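Local coordinates for protein alpha-1,3-glucanase (Bacillus circulans, PDB 5ZRU) that hydrolyses alpha-1,3-glucan, this chain being the GH87-type catalytic unit of a longer protein, and binds calcium and zinc ions and probably carbohydrate, at residues Ile518-Ala523 with Asn559-Pro564; Phe356-Ser361 with Ser383-Ala388; Asn437-Gly442 with Glu478-Pro483. All coordinates share one frame; numbering follows the deposited sequence.

All three contacts join segments from neighbouring turns of the parallel beta-helix of the catalytic unit, but at different places. Interactions 2 and 3 start from the same stack of parallel strands, lie with centres about 16 Å apart, and touch where Asn-384 OD1 packs on Gly-442 CA. Interaction 1 belongs to another stack, its centre about 28 Å from that of interaction 3 and 39 Å from that of interaction 2. Interaction 2 is the buried one, and a single glutamine amide does most of its work. Interactions 1 and 3 are partly buried: the first relies on strand backbone bonds with a side-chain amide pair, the third on hydroxyl groups that tie two loops together.

Interaction 1 (Ile518-Ala523 with Asn559-Pro564)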
# COMPACT_ATOMS: atom_id res chain seq x y z
N ILE A 518 -20.12 16.13 2.84
CA ILE A 518 -19.20 15.82 1.75
C ILE A 518 -18.82 17.12 1.05
O ILE A 518 -19.69 17.93 0.71
CB ILE A 518 -19.83 14.84 0.75
CG1 ILE A 518 -20.47 13.63 1.47
CG2 ILE A 518 -18.80 14.41 -0.31
CD1 ILE A 518 -19.53 12.81 2.31
N ASN A 519 -17.52 17.31 0.81
CA ASN A 519 -17.03 18.44 0.02
C ASN A 519 -16.34 17.91 -1.23
O ASN A 519 -15.34 17.20 -1.14
CB ASN A 519 -16.06 19.31 0.82
CG ASN A 519 -16.71 19.93 2.03
OD1 ASN A 519 -17.79 20.51 1.94
ND2 ASN A 519 -16.05 19.81 3.19
N ILE A 520 -16.87 18.28 -2.40
CA ILE A 520 -16.34 17.83 -3.68
C ILE A 520 -15.79 19.05 -4.39
O ILE A 520 -16.54 19.93 -4.83
CB ILE A 520 -17.42 17.13 -4.52
CG1 ILE A 520 -17.99 15.96 -3.73
CG2 ILE A 520 -16.82 16.68 -5.86
CD1 ILE A 520 -19.21 15.23 -4.40
N ASN A 521 -14.47 19.09 -4.53
CA ASN A 521 -13.80 20.26 -5.10
C ASN A 521 -12.99 19.78 -6.29
O ASN A 521 -11.86 19.30 -6.13
CB ASN A 521 -12.93 20.93 -4.05
CG ASN A 521 -12.24 22.18 -4.58
OD1 ASN A 521 -12.58 22.67 -5.66
ND2 ASN A 521 -11.28 22.69 -3.82
N GLY A 522 -13.56 19.91 -7.48
CA GLY A 522 -12.87 19.50 -8.69
C GLY A 522 -13.24 18.10 -9.14
O GLY A 522 -12.98 17.13 -8.43
N ALA A 523 -13.83 17.98 -10.32
CA ALA A 523 -14.12 16.66 -10.88
C ALA A 523 -14.00 16.74 -12.39
O ALA A 523 -14.06 17.82 -12.98
CB ALA A 523 -15.52 16.17 -10.46
N ASN A 559 -17.73 22.28 -6.08
CA ASN A 559 -16.96 23.33 -6.73
C ASN A 559 -16.16 22.72 -7.87
O ASN A 559 -15.67 21.60 -7.73
CB ASN A 559 -16.02 24.02 -5.73
CG ASN A 559 -15.31 25.22 -6.34
OD1 ASN A 559 -15.95 26.16 -6.81
ND2 ASN A 559 -13.98 25.18 -6.34
N ASP A 560 -16.08 23.44 -8.99
CA ASP A 560 -15.19 23.08 -10.10
C ASP A 560 -15.56 21.71 -10.70
O ASP A 560 -14.71 20.86 -10.95
CB ASP A 560 -13.72 23.11 -9.65
CG ASP A 560 -12.74 22.92 -10.80
OD1 ASP A 560 -13.09 23.21 -11.96
OD2 ASP A 560 -11.61 22.45 -10.53
N ILE A 561 -16.86 21.51 -10.93
CA ILE A 561 -17.37 20.25 -11.47
C ILE A 561 -17.39 20.36 -13.00
O ILE A 561 -18.04 21.25 -13.56
CB ILE A 561 -18.76 19.94 -10.91
CG1 ILE A 561 -18.73 19.94 -9.38
CG2 ILE A 561 -19.27 18.59 -11.45
CD1 ILE A 561 -17.68 18.98 -8.77
N ALA A 562 -16.69 19.44 -13.68
CA ALA A 562 -16.67 19.47 -15.14
C ALA A 562 -18.08 19.32 -15.72
O ALA A 562 -18.45 20.02 -16.67
CB ALA A 562 -15.74 18.39 -15.69
N HIS A 563 -18.88 18.40 -15.18
CA HIS A 563 -20.20 18.15 -15.74
C HIS A 563 -21.13 19.32 -15.46
O HIS A 563 -21.37 19.64 -14.29
CB HIS A 563 -20.80 16.86 -15.17
CG HIS A 563 -21.92 16.30 -15.99
ND1 HIS A 563 -23.14 16.94 -16.12
CD2 HIS A 563 -22.02 15.16 -16.72
CE1 HIS A 563 -23.93 16.22 -16.89
NE2 HIS A 563 -23.28 15.14 -17.27
N PRO A 564 -21.68 19.99 -16.48
CA PRO A 564 -22.50 21.19 -16.23
C PRO A 564 -23.73 20.93 -15.38
O PRO A 564 -24.23 21.88 -14.75
CB PRO A 564 -22.89 21.64 -17.65
CG PRO A 564 -22.71 20.43 -18.52
CD PRO A 564 -21.55 19.68 -17.92
O HOH W 1 -13.04 20.92 -14.20
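The side-chain amides of Asn-521 and Asn-559 lie side by side and point the same way, their planes 48° apart. OD1 of Asn-521 takes the N-H of Asn-559 ND2 at 3.0 Å; the donor sits above the carbonyl plane of Asn-521, whereas the acceptor lies nearly in the amide plane of Asn-559. They occupy facing positions of adjacent parallel strands, on one sheet face, in neighbouring coils of the right-handed parallel beta-helix, as in the pectate lyase-like clan. An amide at each position lets the C=O of one meet the N-H of the other where no charge is needed. An alanine at Asn-521 would probably leave Asn-559 ND2 without this acceptor and its amide freer to turn. The strands themselves are joined by Gly-522 N to Asn-559 O at 2.7 Å and by Ala-523 N to Asp-560 O at 3.1 Å. At the backbone angles of Gly-522 a CB would jam against the preceding carbonyl oxygen; Asp-560 OD2, close by, forms a salt bridge with Lys-525. On the sheet face of Ala-523, Ile-561 has CG1 anti to its carbonyl carbon (chi1 -55°), and its CD1 touches Ile-520 CG2 at 3.8 Å and Ala-523 CB at 3.9 Å.

Interaction 2 (Phe356-Ser361 with Ser383-Ala388); sequences FAQGTS and SNVNGA
Gln-358 reaches Ser-383 and Val-385 by folding its side chain: CG is anti to its own carbonyl carbon (chi1 -77°), and a second bend at chi2 (-66°) turns CD toward the loop 383-388. From that loop, Ser-383 carries OG between its backbone N and carbonyl carbon (chi1 58°), facing the glutamine. OE1 of Gln-358 is then gripped twice in its carbonyl plane, one donor on each lone pair: Ser-383 OG at 2.6 Å on the side of CG, and Val-385 N at 3.0 Å on the side of NE2. The other end of the amide works as well, for Gln-358 NE2 gives a nearly straight bond to Val-385 O at 2.9 Å. The amide thus meets both the N-H and the C=O of Val-385, much as a strand backbone would, and its flip is settled because each end matches its partner; NE2 also bonds to Asp-327 O. Val-385 O receives Ala-388 N as well, from the opposite face of its plane. Ser-383 OG passes the link on, accepting a weak bond from Gln-358 N at 3.1 Å, while Ala-388 CB rests on Gln-358 O at 3.6 Å. Next in the turn, Gly-359 has the positive phi that favours glycine, and Ala-357 O accepts from both Thr-360 N and Thr-360 OG1. This is a type I' beta turn from Ala-357 to Thr-360 whose Gln-358 side chain reaches out to the loop of the next coil: a corner of a parallel beta-helix, where the turn leaving strand 354-357 is fastened to the loop that follows strand 378-381.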
# COMPACT_ATOMS: atom_id res chain seq x y z
N PHE A 356 -7.69 -8.47 5.11
CA PHE A 356 -8.32 -9.19 6.22
C PHE A 356 -9.35 -10.15 5.62
O PHE A 356 -10.46 -9.74 5.30
CB PHE A 356 -9.00 -8.22 7.18
CG PHE A 356 -8.05 -7.41 8.03
CD1 PHE A 356 -6.73 -7.80 8.21
CD2 PHE A 356 -8.49 -6.25 8.67
CE1 PHE A 356 -5.86 -7.05 9.02
CE2 PHE A 356 -7.64 -5.50 9.49
CZ PHE A 356 -6.31 -5.91 9.66
N ALA A 357 -8.99 -11.43 5.48
CA ALA A 357 -9.84 -12.38 4.76
C ALA A 357 -10.27 -13.51 5.70
O ALA A 357 -9.88 -13.57 6.86
CB ALA A 357 -9.10 -12.94 3.54
N GLN A 358 -11.11 -14.40 5.17
CA GLN A 358 -11.43 -15.66 5.87
C GLN A 358 -11.95 -15.43 7.28
O GLN A 358 -11.58 -16.14 8.23
CB GLN A 358 -10.20 -16.58 5.90
CG GLN A 358 -9.93 -17.28 4.58
CD GLN A 358 -11.04 -18.25 4.25
OE1 GLN A 358 -11.99 -17.90 3.54
NE2 GLN A 358 -10.93 -19.46 4.78
N GLY A 359 -12.80 -14.43 7.45
CA GLY A 359 -13.44 -14.18 8.72
C GLY A 359 -12.62 -13.41 9.73
O GLY A 359 -13.04 -13.30 10.88
N THR A 360 -11.44 -12.92 9.35
CA THR A 360 -10.70 -11.99 10.19
C THR A 360 -11.64 -10.91 10.70
O THR A 360 -12.37 -10.29 9.92
CB THR A 360 -9.57 -11.35 9.38
OG1 THR A 360 -8.67 -12.36 8.90
CG2 THR A 360 -8.81 -10.35 10.25
N SER A 361 -11.63 -10.69 12.02
CA SER A 361 -12.62 -9.84 12.67
C SER A 361 -11.96 -8.96 13.73
O SER A 361 -10.88 -9.26 14.24
CB SER A 361 -13.74 -10.67 13.33
OG SER A 361 -14.48 -11.38 12.35
N SER A 383 -14.31 -13.81 2.65
CA SER A 383 -14.39 -15.13 2.04
C SER A 383 -14.85 -16.17 3.06
O SER A 383 -14.82 -15.94 4.27
CB SER A 383 -13.03 -15.53 1.46
OG SER A 383 -12.03 -15.51 2.47
N ASN A 384 -15.28 -17.33 2.55
CA ASN A 384 -15.85 -18.37 3.42
C ASN A 384 -15.31 -19.76 3.08
O ASN A 384 -16.03 -20.76 3.22
CB ASN A 384 -17.38 -18.36 3.35
CG ASN A 384 -17.93 -18.84 2.00
OD1 ASN A 384 -17.24 -18.80 0.99
ND2 ASN A 384 -19.17 -19.29 2.00
N VAL A 385 -14.05 -19.84 2.66
CA VAL A 385 -13.45 -21.13 2.36
C VAL A 385 -13.36 -21.95 3.63
O VAL A 385 -13.03 -21.44 4.71
CB VAL A 385 -12.06 -20.95 1.72
CG1 VAL A 385 -11.47 -22.30 1.33
CG2 VAL A 385 -12.13 -20.00 0.52
N ASN A 386 -13.70 -23.23 3.53
CA ASN A 386 -13.63 -24.16 4.66
C ASN A 386 -14.53 -23.72 5.82
O ASN A 386 -14.25 -24.03 6.97
CB ASN A 386 -12.19 -24.33 5.15
CG ASN A 386 -11.29 -24.91 4.08
OD1 ASN A 386 -11.73 -25.71 3.25
ND2 ASN A 386 -10.02 -24.51 4.09
N GLY A 387 -15.61 -23.01 5.52
CA GLY A 387 -16.54 -22.65 6.58
C GLY A 387 -16.11 -21.49 7.45
O GLY A 387 -16.55 -21.40 8.60
N ALA A 388 -15.26 -20.61 6.95
CA ALA A 388 -14.90 -19.42 7.72
C ALA A 388 -16.15 -18.59 7.98
O ALA A 388 -17.03 -18.49 7.12
CB ALA A 388 -13.87 -18.59 6.96

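Interaction 3 (Asn437-Gly442 with Glu478-Pro483)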
# COMPACT_ATOMS: atom_id res chain seq x y z
N ASN A 437 -17.67 -3.61 -3.49
CA ASN A 437 -18.44 -4.35 -4.49
C ASN A 437 -18.87 -5.68 -3.88
O ASN A 437 -18.44 -6.05 -2.78
CB ASN A 437 -17.68 -4.52 -5.82
CG ASN A 437 -16.47 -5.46 -5.73
OD1 ASN A 437 -16.48 -6.48 -5.06
ND2 ASN A 437 -15.41 -5.11 -6.47
N THR A 438 -19.74 -6.39 -4.61
CA THR A 438 -20.15 -7.73 -4.23
C THR A 438 -19.71 -8.75 -5.28
O THR A 438 -20.37 -9.77 -5.48
CB THR A 438 -21.66 -7.79 -3.99
OG1 THR A 438 -22.37 -7.30 -5.15
CG2 THR A 438 -22.05 -6.93 -2.79
N VAL A 439 -18.57 -8.49 -5.94
CA VAL A 439 -18.14 -9.36 -7.04
C VAL A 439 -17.42 -10.63 -6.59
O VAL A 439 -17.27 -11.55 -7.39
CB VAL A 439 -17.26 -8.55 -8.02
CG1 VAL A 439 -15.82 -8.51 -7.53
CG2 VAL A 439 -17.34 -9.12 -9.43
N PHE A 440 -17.01 -10.73 -5.33
CA PHE A 440 -16.15 -11.83 -4.93
C PHE A 440 -16.92 -12.92 -4.20
O PHE A 440 -18.01 -12.67 -3.67
CB PHE A 440 -15.01 -11.30 -4.04
CG PHE A 440 -14.09 -10.37 -4.77
CD1 PHE A 440 -13.48 -10.78 -5.95
CD2 PHE A 440 -13.87 -9.08 -4.31
CE1 PHE A 440 -12.63 -9.92 -6.65
CE2 PHE A 440 -13.02 -8.22 -5.00
CZ PHE A 440 -12.41 -8.64 -6.17
N PRO A 441 -16.38 -14.14 -4.17
CA PRO A 441 -17.00 -15.22 -3.39
C PRO A 441 -17.09 -14.87 -1.92
O PRO A 441 -16.35 -14.03 -1.40
CB PRO A 441 -16.06 -16.41 -3.61
CG PRO A 441 -15.39 -16.13 -4.91
CD PRO A 441 -15.25 -14.63 -4.98
N GLY A 442 -18.01 -15.54 -1.23
CA GLY A 442 -18.13 -15.40 0.20
C GLY A 442 -19.32 -14.56 0.62
O GLY A 442 -20.30 -14.40 -0.10
N GLU A 478 -20.31 -0.61 -6.30
CA GLU A 478 -20.72 -1.50 -7.38
C GLU A 478 -21.54 -2.63 -6.79
O GLU A 478 -21.02 -3.45 -6.03
CB GLU A 478 -19.50 -2.04 -8.12
CG GLU A 478 -19.82 -3.01 -9.23
CD GLU A 478 -18.58 -3.66 -9.80
OE1 GLU A 478 -17.67 -2.93 -10.25
OE2 GLU A 478 -18.50 -4.91 -9.77
N ALA A 479 -22.83 -2.67 -7.13
CA ALA A 479 -23.70 -3.75 -6.66
C ALA A 479 -23.68 -4.84 -7.73
O ALA A 479 -24.64 -5.07 -8.47
CB ALA A 479 -25.11 -3.24 -6.38
N SER A 480 -22.51 -5.49 -7.80
CA SER A 480 -22.21 -6.44 -8.86
C SER A 480 -23.23 -7.56 -8.90
O SER A 480 -23.77 -7.91 -9.96
CB SER A 480 -20.81 -7.01 -8.65
OG SER A 480 -19.99 -6.12 -7.87
N ASN A 481 -23.50 -8.18 -7.75
CA ASN A 481 -24.44 -9.28 -7.72
C ASN A 481 -25.43 -9.01 -6.59
O ASN A 481 -26.61 -8.79 -6.84
CB ASN A 481 -23.67 -10.60 -7.61
CG ASN A 481 -24.19 -11.52 -6.53
OD1 ASN A 481 -25.21 -12.20 -6.71
ND2 ASN A 481 -23.49 -11.54 -5.41
N ASP A 482 -24.95 -8.92 -5.37
CA ASP A 482 -25.79 -8.59 -4.23
C ASP A 482 -25.80 -7.08 -4.00
O ASP A 482 -24.97 -6.35 -4.56
CB ASP A 482 -25.30 -9.32 -2.99
CG ASP A 482 -25.69 -10.79 -2.99
OD1 ASP A 482 -26.78 -11.14 -3.49
OD2 ASP A 482 -24.90 -11.60 -2.47
N PRO A 483 -26.73 -6.56 -3.20
CA PRO A 483 -26.79 -5.12 -2.97
C PRO A 483 -25.68 -4.61 -2.05
O PRO A 483 -25.09 -5.35 -1.26
CB PRO A 483 -28.17 -4.91 -2.32
CG PRO A 483 -28.51 -6.25 -1.74
CD PRO A 483 -27.92 -7.26 -2.67
O HOH W 2 -15.77 -2.82 -8.38
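Asn-437 and Glu-478 lie where two neighbouring parallel strands of the beta-helix, 435-437 and 475-478, run out into loops, and the contact ties those loops together. Asn-437 CB meets Glu-478 CB at 3.8 Å, and Asn-437 CA directs a CH...O contact at Glu-478 O. Thr-438 does most of the joining. With OG1 between its backbone N and carbonyl carbon (chi1 54°), its hydroxyl reaches into the curl of residues 480-483, donating to Asp-482 O at 2.8 Å and accepting an almost straight bond from Asn-481 N at 3.0 Å. Threonine suits the place because its methyl is used as well: CG2 packs on Asp-482 CB at 4.0 Å. Asp-482 itself turns its OD2 to His-444. Ser-480 is the second joint, its OG accepting from Thr-438 N at 3.3 Å. The same Ser-480 OG donates to Glu-478 OE2 at 2.7 Å; this oxygen is approached on its anti side, 23° out of the carboxylate plane. On its own side, Asn-437 OD1 accepts from Val-439 N, which stands above the carbonyl plane, and so closes an Asx turn that starts the loop. Its ND2 faces the other way, donating at 3.0 Å to a water that in turn gives a hydrogen bond to Glu-478 OE1. That oxygen also forms a salt bridge with Arg-472, so both carboxylate oxygens have partners, OE2 the serine hydroxyl and OE1 the water and Arg-472. Each hydroxyl therefore has a fixed sense: Ser-480 OG spends its proton on Glu-478 and can only accept from Thr-438 N, while Thr-438 OG1 spends its own on Asp-482 O and accepts from Asn-481 N, a directed pattern that orients both side chains.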